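Local coordinates for amine oxidase domain-containing protein (Pyrococcus furiosus, PDB 3NRN) that is of uncharacterised function but binds adenosine monophosphate and probably acts as an oxidoreductase of the flavin-containing amine oxidase family, at residues A[52-57]-A[296-301]; A[149-154]-A[286-291]; A[268-273]-A[317-322]. All coordinates share one frame; numbering follows the deposited sequence.

Contact 1: residues A[52-57]-A[296-301]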
loop_
_atom_site.group_PDB
_atom_site.type_symbol
_atom_site.label_atom_id
_atom_site.label_comp_id
_atom_site.label_asym_id
_atom_site.label_seq_id
_atom_site.Cartn_x
_atom_site.Cartn_y
_atom_site.Cartn_z
ATOM N N GLY A 52 -3.520 -4.634 -7.438
ATOM C CA GLY A 52 -3.625 -3.990 -6.138
ATOM C C GLY A 52 -3.554 -2.472 -6.185
ATOM O O GLY A 52 -4.532 -1.806 -6.520
ATOM N N ALA A 53 -2.394 -1.920 -5.843
ATOM C CA ALA A 53 -2.203 -0.474 -5.861
ATOM C C ALA A 53 -2.641 0.094 -7.210
ATOM O O ALA A 53 -2.490 -0.551 -8.251
ATOM C CB ALA A 53 -0.740 -0.132 -5.593
ATOM N N LEU A 54 -3.168 1.312 -7.191
ATOM C CA LEU A 54 -3.652 1.935 -8.416
ATOM C C LEU A 54 -2.552 2.602 -9.251
ATOM O O LEU A 54 -2.717 3.743 -9.693
ATOM C CB LEU A 54 -4.741 2.959 -8.072
ATOM C CG LEU A 54 -5.897 2.496 -7.182
ATOM C CD1 LEU A 54 -6.905 3.617 -7.062
ATOM C CD2 LEU A 54 -6.557 1.255 -7.764
ATOM N N HIS A 55 -1.441 1.889 -9.466
ATOM C CA HIS A 55 -0.319 2.409 -10.255
ATOM C C HIS A 55 0.121 3.743 -9.684
ATOM O O HIS A 55 0.583 4.628 -10.408
ATOM C CB HIS A 55 -0.765 2.589 -11.708
ATOM C CG HIS A 55 -1.109 1.301 -12.389
ATOM N ND1 HIS A 55 -2.117 1.196 -13.323
ATOM C CD2 HIS A 55 -0.582 0.061 -12.263
ATOM C CE1 HIS A 55 -2.198 -0.055 -13.740
ATOM N NE2 HIS A 55 -1.277 -0.763 -13.113
HETATM N N MSE A 56 -0.021 3.867 -8.369
HETATM C CA MSE A 56 0.284 5.099 -7.659
HETATM C C MSE A 56 0.967 4.815 -6.320
HETATM O O MSE A 56 0.775 3.759 -5.722
HETATM C CB MSE A 56 -1.041 5.847 -7.438
HETATM C CG MSE A 56 -0.990 7.196 -6.722
HETATM SE SE MSE A 56 -2.669 7.958 -6.630
HETATM C CE MSE A 56 -3.543 6.692 -5.780
ATOM N N ILE A 57 1.772 5.765 -5.865
ATOM C CA ILE A 57 2.468 5.654 -4.594
ATOM C C ILE A 57 1.883 6.781 -3.740
ATOM O O ILE A 57 1.792 7.913 -4.195
ATOM C CB ILE A 57 3.994 5.824 -4.803
ATOM C CG1 ILE A 57 4.499 4.704 -5.722
ATOM C CG2 ILE A 57 4.727 5.813 -3.463
ATOM C CD1 ILE A 57 5.968 4.816 -6.116
ATOM N N GLY A 296 -12.628 7.557 -3.128
ATOM C CA GLY A 296 -11.879 8.433 -4.006
ATOM C C GLY A 296 -11.494 7.712 -5.279
ATOM O O GLY A 296 -11.709 6.505 -5.406
ATOM N N PHE A 297 -10.934 8.444 -6.233
ATOM C CA PHE A 297 -10.519 7.830 -7.483
ATOM C C PHE A 297 -9.369 8.594 -8.117
ATOM O O PHE A 297 -9.115 9.746 -7.771
ATOM C CB PHE A 297 -11.708 7.733 -8.454
ATOM C CG PHE A 297 -12.292 9.066 -8.858
ATOM C CD1 PHE A 297 -11.717 9.818 -9.881
ATOM C CD2 PHE A 297 -13.429 9.561 -8.221
ATOM C CE1 PHE A 297 -12.265 11.039 -10.267
ATOM C CE2 PHE A 297 -13.986 10.785 -8.598
ATOM C CZ PHE A 297 -13.400 11.526 -9.626
ATOM N N ASN A 298 -8.665 7.930 -9.028
ATOM C CA ASN A 298 -7.546 8.539 -9.729
ATOM C C ASN A 298 -7.657 8.215 -11.217
ATOM O O ASN A 298 -8.601 7.544 -11.644
ATOM C CB ASN A 298 -6.209 8.029 -9.153
ATOM C CG ASN A 298 -5.817 6.647 -9.675
ATOM O OD1 ASN A 298 -6.665 5.835 -10.029
ATOM N ND2 ASN A 298 -4.514 6.378 -9.704
ATOM N N GLU A 299 -6.694 8.697 -11.995
ATOM C CA GLU A 299 -6.669 8.479 -13.440
ATOM C C GLU A 299 -5.225 8.169 -13.840
ATOM O O GLU A 299 -4.516 9.020 -14.376
ATOM C CB GLU A 299 -7.175 9.744 -14.140
ATOM C CG GLU A 299 -7.207 9.689 -15.654
ATOM C CD GLU A 299 -7.939 10.883 -16.245
ATOM O OE1 GLU A 299 -9.132 10.747 -16.591
ATOM O OE2 GLU A 299 -7.327 11.963 -16.346
ATOM N N PRO A 300 -4.781 6.926 -13.597
ATOM C CA PRO A 300 -3.421 6.464 -13.903
ATOM C C PRO A 300 -2.890 6.737 -15.309
ATOM O O PRO A 300 -1.694 6.971 -15.481
ATOM C CB PRO A 300 -3.477 4.970 -13.562
ATOM C CG PRO A 300 -4.903 4.615 -13.812
ATOM C CD PRO A 300 -5.652 5.792 -13.237
ATOM N N SER A 301 -3.771 6.722 -16.306
ATOM C CA SER A 301 -3.356 6.971 -17.685
ATOM C C SER A 301 -3.040 8.448 -17.925
ATOM O O SER A 301 -2.592 8.827 -19.006
ATOM C CB SER A 301 -4.453 6.525 -18.655
ATOM O OG SER A 301 -5.630 7.286 -18.459
#

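Contact 2: residues A[149-154]-A[286-291]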
loop_
_atom_site.group_PDB
_atom_site.type_symbol
_atom_site.label_atom_id
_atom_site.label_comp_id
_atom_site.label_asym_id
_atom_site.label_seq_id
_atom_site.Cartn_x
_atom_site.Cartn_y
_atom_site.Cartn_z
ATOM N N GLU A 149 -13.275 11.159 6.340
ATOM C CA GLU A 149 -13.837 9.811 6.318
ATOM C C GLU A 149 -13.430 9.169 4.993
ATOM O O GLU A 149 -13.153 7.972 4.931
ATOM C CB GLU A 149 -15.364 9.861 6.429
ATOM C CG GLU A 149 -16.045 8.496 6.518
ATOM C CD GLU A 149 -15.990 7.876 7.909
ATOM O OE1 GLU A 149 -16.552 6.772 8.089
ATOM O OE2 GLU A 149 -15.396 8.489 8.821
ATOM N N SER A 150 -13.401 9.969 3.931
ATOM C CA SER A 150 -12.992 9.464 2.627
ATOM C C SER A 150 -11.497 9.149 2.678
ATOM O O SER A 150 -11.049 8.119 2.176
ATOM C CB SER A 150 -13.274 10.494 1.535
ATOM O OG SER A 150 -14.667 10.639 1.345
ATOM N N PHE A 151 -10.732 10.042 3.294
ATOM C CA PHE A 151 -9.298 9.831 3.427
ATOM C C PHE A 151 -9.040 8.504 4.144
ATOM O O PHE A 151 -8.245 7.688 3.683
ATOM C CB PHE A 151 -8.662 10.972 4.230
ATOM C CG PHE A 151 -7.208 10.755 4.526
ATOM C CD1 PHE A 151 -6.258 10.828 3.511
ATOM C CD2 PHE A 151 -6.792 10.423 5.808
ATOM C CE1 PHE A 151 -4.919 10.570 3.771
ATOM C CE2 PHE A 151 -5.454 10.161 6.078
ATOM C CZ PHE A 151 -4.517 10.234 5.060
ATOM N N ALA A 152 -9.717 8.298 5.272
ATOM C CA ALA A 152 -9.559 7.076 6.058
ATOM C C ALA A 152 -9.947 5.846 5.245
ATOM O O ALA A 152 -9.291 4.804 5.325
ATOM C CB ALA A 152 -10.405 7.156 7.340
ATOM N N GLY A 153 -11.014 5.964 4.459
ATOM C CA GLY A 153 -11.444 4.838 3.647
ATOM C C GLY A 153 -10.429 4.522 2.561
ATOM O O GLY A 153 -10.068 3.369 2.344
ATOM N N TRP A 154 -9.948 5.563 1.893
ATOM C CA TRP A 154 -8.979 5.405 0.819
ATOM C C TRP A 154 -7.603 4.937 1.310
ATOM O O TRP A 154 -7.097 3.901 0.872
ATOM C CB TRP A 154 -8.842 6.727 0.062
ATOM C CG TRP A 154 -7.956 6.658 -1.132
ATOM C CD1 TRP A 154 -8.244 6.091 -2.338
ATOM C CD2 TRP A 154 -6.618 7.154 -1.228
ATOM N NE1 TRP A 154 -7.167 6.200 -3.182
ATOM C CE2 TRP A 154 -6.153 6.849 -2.524
ATOM C CE3 TRP A 154 -5.763 7.827 -0.340
ATOM C CZ2 TRP A 154 -4.865 7.196 -2.959
ATOM C CZ3 TRP A 154 -4.481 8.171 -0.772
ATOM C CH2 TRP A 154 -4.046 7.853 -2.071
ATOM N N ILE A 286 -5.583 12.928 -7.465
ATOM C CA ILE A 286 -6.546 12.001 -6.887
ATOM C C ILE A 286 -7.744 12.839 -6.471
ATOM O O ILE A 286 -7.595 14.010 -6.124
ATOM C CB ILE A 286 -5.996 11.278 -5.644
ATOM C CG1 ILE A 286 -5.482 12.298 -4.630
ATOM C CG2 ILE A 286 -4.911 10.303 -6.050
ATOM C CD1 ILE A 286 -4.955 11.676 -3.354
ATOM N N VAL A 287 -8.930 12.249 -6.515
ATOM C CA VAL A 287 -10.132 12.972 -6.128
ATOM C C VAL A 287 -10.851 12.274 -4.985
ATOM O O VAL A 287 -11.304 11.141 -5.130
ATOM C CB VAL A 287 -11.122 13.105 -7.310
ATOM C CG1 VAL A 287 -12.366 13.877 -6.862
ATOM C CG2 VAL A 287 -10.447 13.806 -8.477
ATOM N N PHE A 288 -10.941 12.952 -3.848
ATOM C CA PHE A 288 -11.638 12.402 -2.695
ATOM C C PHE A 288 -13.132 12.579 -2.941
ATOM O O PHE A 288 -13.552 13.582 -3.514
ATOM C CB PHE A 288 -11.204 13.131 -1.425
ATOM C CG PHE A 288 -9.823 12.773 -0.978
ATOM C CD1 PHE A 288 -9.585 11.569 -0.324
ATOM C CD2 PHE A 288 -8.745 13.614 -1.253
ATOM C CE1 PHE A 288 -8.291 11.201 0.050
ATOM C CE2 PHE A 288 -7.447 13.256 -0.884
ATOM C CZ PHE A 288 -7.221 12.046 -0.232
ATOM N N THR A 289 -13.931 11.608 -2.511
ATOM C CA THR A 289 -15.371 11.669 -2.733
ATOM C C THR A 289 -16.184 11.603 -1.442
ATOM O O THR A 289 -16.930 10.652 -1.211
ATOM C CB THR A 289 -15.815 10.527 -3.666
ATOM O OG1 THR A 289 -15.453 9.270 -3.081
ATOM C CG2 THR A 289 -15.127 10.652 -5.029
ATOM N N PRO A 290 -16.051 12.621 -0.586
ATOM C CA PRO A 290 -16.805 12.624 0.670
ATOM C C PRO A 290 -18.306 12.486 0.405
ATOM O O PRO A 290 -18.844 13.112 -0.509
ATOM C CB PRO A 290 -16.442 13.975 1.285
ATOM C CG PRO A 290 -16.211 14.845 0.071
ATOM C CD PRO A 290 -15.407 13.927 -0.823
ATOM N N GLY A 291 -18.971 11.650 1.195
ATOM C CA GLY A 291 -20.399 11.461 1.025
ATOM C C GLY A 291 -20.791 10.216 0.255
ATOM O O GLY A 291 -21.913 9.748 0.396
HETATM O O HOH W 1 -17.369 10.806 3.499
#

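Contact 3: residues A[268-273]-A[317-322]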
loop_
_atom_site.group_PDB
_atom_site.type_symbol
_atom_site.label_atom_id
_atom_site.label_comp_id
_atom_site.label_asym_id
_atom_site.label_seq_id
_atom_site.Cartn_x
_atom_site.Cartn_y
_atom_site.Cartn_z
ATOM N N GLU A 268 -11.470 -5.493 3.965
ATOM C CA GLU A 268 -11.680 -5.610 2.529
ATOM C C GLU A 268 -11.913 -4.291 1.809
ATOM O O GLU A 268 -12.322 -3.293 2.405
ATOM C CB GLU A 268 -12.855 -6.541 2.225
ATOM C CG GLU A 268 -12.525 -8.020 2.256
ATOM C CD GLU A 268 -12.908 -8.672 3.564
ATOM O OE1 GLU A 268 -14.096 -8.574 3.945
ATOM O OE2 GLU A 268 -12.029 -9.283 4.207
ATOM N N GLY A 269 -11.652 -4.313 0.507
ATOM C CA GLY A 269 -11.842 -3.140 -0.321
ATOM C C GLY A 269 -12.295 -3.548 -1.711
ATOM O O GLY A 269 -12.125 -4.697 -2.126
ATOM N N ILE A 270 -12.889 -2.610 -2.435
ATOM C CA ILE A 270 -13.345 -2.886 -3.780
ATOM C C ILE A 270 -12.743 -1.855 -4.712
ATOM O O ILE A 270 -12.718 -0.662 -4.406
ATOM C CB ILE A 270 -14.900 -2.848 -3.890
ATOM C CG1 ILE A 270 -15.510 -3.951 -3.018
ATOM C CG2 ILE A 270 -15.327 -3.044 -5.343
ATOM C CD1 ILE A 270 -17.003 -4.144 -3.191
ATOM N N LYS A 271 -12.234 -2.335 -5.840
ATOM C CA LYS A 271 -11.631 -1.478 -6.847
ATOM C C LYS A 271 -12.499 -1.476 -8.094
ATOM O O LYS A 271 -12.946 -2.526 -8.555
ATOM C CB LYS A 271 -10.232 -1.978 -7.199
ATOM C CG LYS A 271 -9.108 -1.266 -6.463
ATOM C CD LYS A 271 -7.789 -2.001 -6.633
ATOM C CE LYS A 271 -7.432 -2.212 -8.100
ATOM N NZ LYS A 271 -6.277 -3.152 -8.222
ATOM N N PHE A 272 -12.739 -0.288 -8.628
ATOM C CA PHE A 272 -13.546 -0.132 -9.826
ATOM C C PHE A 272 -12.671 0.381 -10.956
ATOM O O PHE A 272 -12.060 1.441 -10.852
ATOM C CB PHE A 272 -14.692 0.851 -9.561
ATOM C CG PHE A 272 -15.700 0.346 -8.568
ATOM C CD1 PHE A 272 -16.807 -0.380 -8.990
ATOM C CD2 PHE A 272 -15.519 0.558 -7.202
ATOM C CE1 PHE A 272 -17.723 -0.889 -8.069
ATOM C CE2 PHE A 272 -16.428 0.052 -6.273
ATOM C CZ PHE A 272 -17.532 -0.673 -6.708
ATOM N N ASN A 273 -12.600 -0.388 -12.032
ATOM C CA ASN A 273 -11.812 -0.000 -13.193
ATOM C C ASN A 273 -12.833 0.481 -14.225
ATOM O O ASN A 273 -13.642 -0.305 -14.711
ATOM C CB ASN A 273 -11.032 -1.212 -13.706
ATOM C CG ASN A 273 -10.101 -1.800 -12.646
ATOM O OD1 ASN A 273 -9.039 -1.250 -12.368
ATOM N ND2 ASN A 273 -10.510 -2.913 -12.041
ATOM N N ALA A 317 -11.279 3.618 -9.111
ATOM C CA ALA A 317 -11.884 4.110 -7.882
ATOM C C ALA A 317 -11.714 3.078 -6.782
ATOM O O ALA A 317 -11.771 1.871 -7.030
ATOM C CB ALA A 317 -13.369 4.404 -8.097
ATOM N N HIS A 318 -11.523 3.565 -5.564
ATOM C CA HIS A 318 -11.327 2.712 -4.400
ATOM C C HIS A 318 -12.505 2.851 -3.452
ATOM O O HIS A 318 -12.980 3.955 -3.203
ATOM C CB HIS A 318 -10.033 3.119 -3.682
ATOM C CG HIS A 318 -9.815 2.427 -2.371
ATOM N ND1 HIS A 318 -10.511 2.755 -1.228
ATOM C CD2 HIS A 318 -8.966 1.433 -2.020
ATOM C CE1 HIS A 318 -10.097 1.996 -0.228
ATOM N NE2 HIS A 318 -9.159 1.185 -0.683
HETATM N N MSE A 319 -12.972 1.723 -2.928
HETATM C CA MSE A 319 -14.087 1.717 -1.993
HETATM C C MSE A 319 -13.739 0.801 -0.829
HETATM O O MSE A 319 -13.451 -0.378 -1.030
HETATM C CB MSE A 319 -15.374 1.199 -2.671
HETATM C CG MSE A 319 -16.608 1.115 -1.738
HETATM SE SE MSE A 319 -18.030 0.091 -2.324
HETATM C CE MSE A 319 -17.600 -1.443 -1.654
ATOM N N ALA A 320 -13.740 1.349 0.381
ATOM C CA ALA A 320 -13.487 0.540 1.566
ATOM C C ALA A 320 -14.792 -0.245 1.753
ATOM O O ALA A 320 -15.870 0.348 1.845
ATOM C CB ALA A 320 -13.219 1.441 2.769
ATOM N N LEU A 321 -14.713 -1.569 1.795
ATOM C CA LEU A 321 -15.933 -2.363 1.934
ATOM C C LEU A 321 -16.567 -2.299 3.323
ATOM O O LEU A 321 -17.788 -2.191 3.452
ATOM C CB LEU A 321 -15.661 -3.823 1.568
ATOM C CG LEU A 321 -16.871 -4.763 1.634
ATOM C CD1 LEU A 321 -17.935 -4.323 0.642
ATOM C CD2 LEU A 321 -16.419 -6.180 1.333
ATOM N N LYS A 322 -15.737 -2.356 4.358
ATOM C CA LYS A 322 -16.232 -2.336 5.726
ATOM C C LYS A 322 -17.145 -3.552 5.870
ATOM O O LYS A 322 -16.750 -4.659 5.493
ATOM C CB LYS A 322 -16.979 -1.022 5.987
ATOM C CG LYS A 322 -16.099 0.201 5.699
ATOM C CD LYS A 322 -16.762 1.531 6.045
ATOM C CE LYS A 322 -15.788 2.685 5.820
ATOM N NZ LYS A 322 -16.351 4.019 6.186
HETATM O O HOH W 2 -12.962 -2.243 4.684
HETATM O O HOH W 3 -14.112 -5.407 5.289
#

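Contact 1: residues A[52-57]-A[296-301]
His55 and Pro300 mark the closest backbone approach, their CA atoms 6.3 Å apart, where the loop leading into strand 56-57 meets strand 296-298 and the 3-10 segment after it. Leu54 sits at the centre of an inverse gamma turn, and its carbonyl O receives the Asn298 amide: ND2 to Leu54 O is 3.2 Å, with an N-H...O angle of 146°. The donor lies in the plane of that carbonyl, whereas the oxygen is tilted modestly from the plane of the Asn298 amide. Asn298 CG, set between its own backbone N and carbonyl carbon (chi1 80°), lets the amide lean across to the loop. The same amide also meets nonpolar side chains: OD1 lies 3.7 Å from Leu54 CD1, and ND2 meets Met56, a selenomethionine, tip to tip, with SE 3.9 Å away. Asparagine suits this buried place, short enough to fit yet carrying an N-H for a loop carbonyl. An alanine here would probably leave Leu54 O without this donor and open a gap beside Leu54 CD1 and Met56 SE. Nearby, His55 ND1 is buried 4.0 Å from Pro300 CB without a partner in the model, while NE2 bonds weakly to Leu49 O. The arrangement is an asparagine on a sheet strand bonding the carbonyl of an inverse gamma turn, in an amine oxidase-type fold, the side chains of Leu54 and AMP-binding Arg38 about 11 Å apart.

Contact 2: residues A[149-154]-A[286-291]
The ring of Phe288 is the main bump of this contact, rising from strand 286-288 into the hollow formed by Ser150, Phe151 and Trp154 on one side of helix 149-154. Its CE1 lies 3.8 Å from Phe151 CA, close against the helix backbone, and 4.0 Å from Phe151 CD1 at the edge of that ring. The two phenylalanine side chains run side by side and point the same way. Trp154, its CG anti to the backbone N so that the indole is carried toward the strand, closes the hollow at its other end: Phe288 turns an edge toward the indole face in an offset edge-to-face pair, the planes at 81° and the Phe288 centroid 6.0 Å from that of the six-membered ring of Trp154. Further out, Ile286 CD1 sits over one face of the indole, 4.1 Å from CH2, the two side chains crossing at about a right angle. The flat Phe288 ring can slip between helix backbone and indole, and the unbranched end of Ile286 can lie on the indole face. This is helix-on-sheet packing: helix 142-156 lies against a strand of the mixed sheet, the short segment axes 9.5 Å apart and inclined at 125°. Beyond the strand, the small Ser150 lies close against the backbone where the chain turns away, OG 3.0 Å from Pro290 CA. A water accepts from Gly291 N at 2.9 Å and has a weak link to Ser150 OG. Gly291, at phi 100°, takes backbone angles at which a side chain would collide with the carbonyl O of Pro290.

Contact 3: residues A[268-273]-A[317-322]
Two neighbouring antiparallel strands of the mixed sheet, 269-277 and 312-320, pair here, with Ile270 facing Met319 and Phe272 facing Ala317 as hydrogen-bonded pairs. Ile270 N reaches Met319 O at 2.7 Å, in the carbonyl plane, and Met319 N returns a bond to Ile270 O at 2.8 Å, nearly along the C=O axis. Phe272 and Ala317 likewise exchange N-H...O bonds in both directions. Past the strand end Leu321 N still bonds to Glu268 O, at 3.0 Å, but comes from above the carbonyl plane, 39° out of it. One water bridges Glu268 O and Lys322 N, and another joins Glu268 N to Lys322 O. The side chains of Ile270, Phe272, Ala317 and the selenomethionine Met319 share one face of the sheet. The small Ala317 sets its CB 4.1 Å from Phe272 CB. Phe272 CG stands anti to its carbonyl carbon (chi1 -66°), and from there the ring brings CE2 to 3.9 Å from Met319 CB, which lies in the ring plane at its edge. Leu321 adds CD1 at 3.9 Å from Ile270 CD1, and its CD2 lies against Glu268 CB. Apolar residues suit this face because helix 326-340 covers it, Ala329 touching Ile270, Met319 and Leu321. On the other face, the Lys271 ammonium hydrogen-bonds the carbonyls of Gly52 and Ser50, while His318 meets Trp154 edge to face. This is the mixed sheet of an amine oxidase-like protein, one face under a helix, the other carrying Lys271, whose side chain lies about 11 Å from bound AMP.

In the fold
All three contacts converge on the mixed sheet, in which 286-288, 296-298, 312-320 and 269-277 are successive neighbours. Their centres lie about 11 to 14 Å apart. Contact 3 is pairing within the sheet, contact 1 brings a loop to it, and contact 2 sets helix 142-156 against it. The loop and helix segments come first in the chain, at 52-57 and 149-154, and the sheet strands follow much later, so distant parts of the sequence are gathered on one scaffold. Met56 of contact 1 packs on Trp154 and Ile286 of contact 2, and Gly296 O of contact 1 probably accepts a hydrogen bond from His318 N of contact 3, joining their strands.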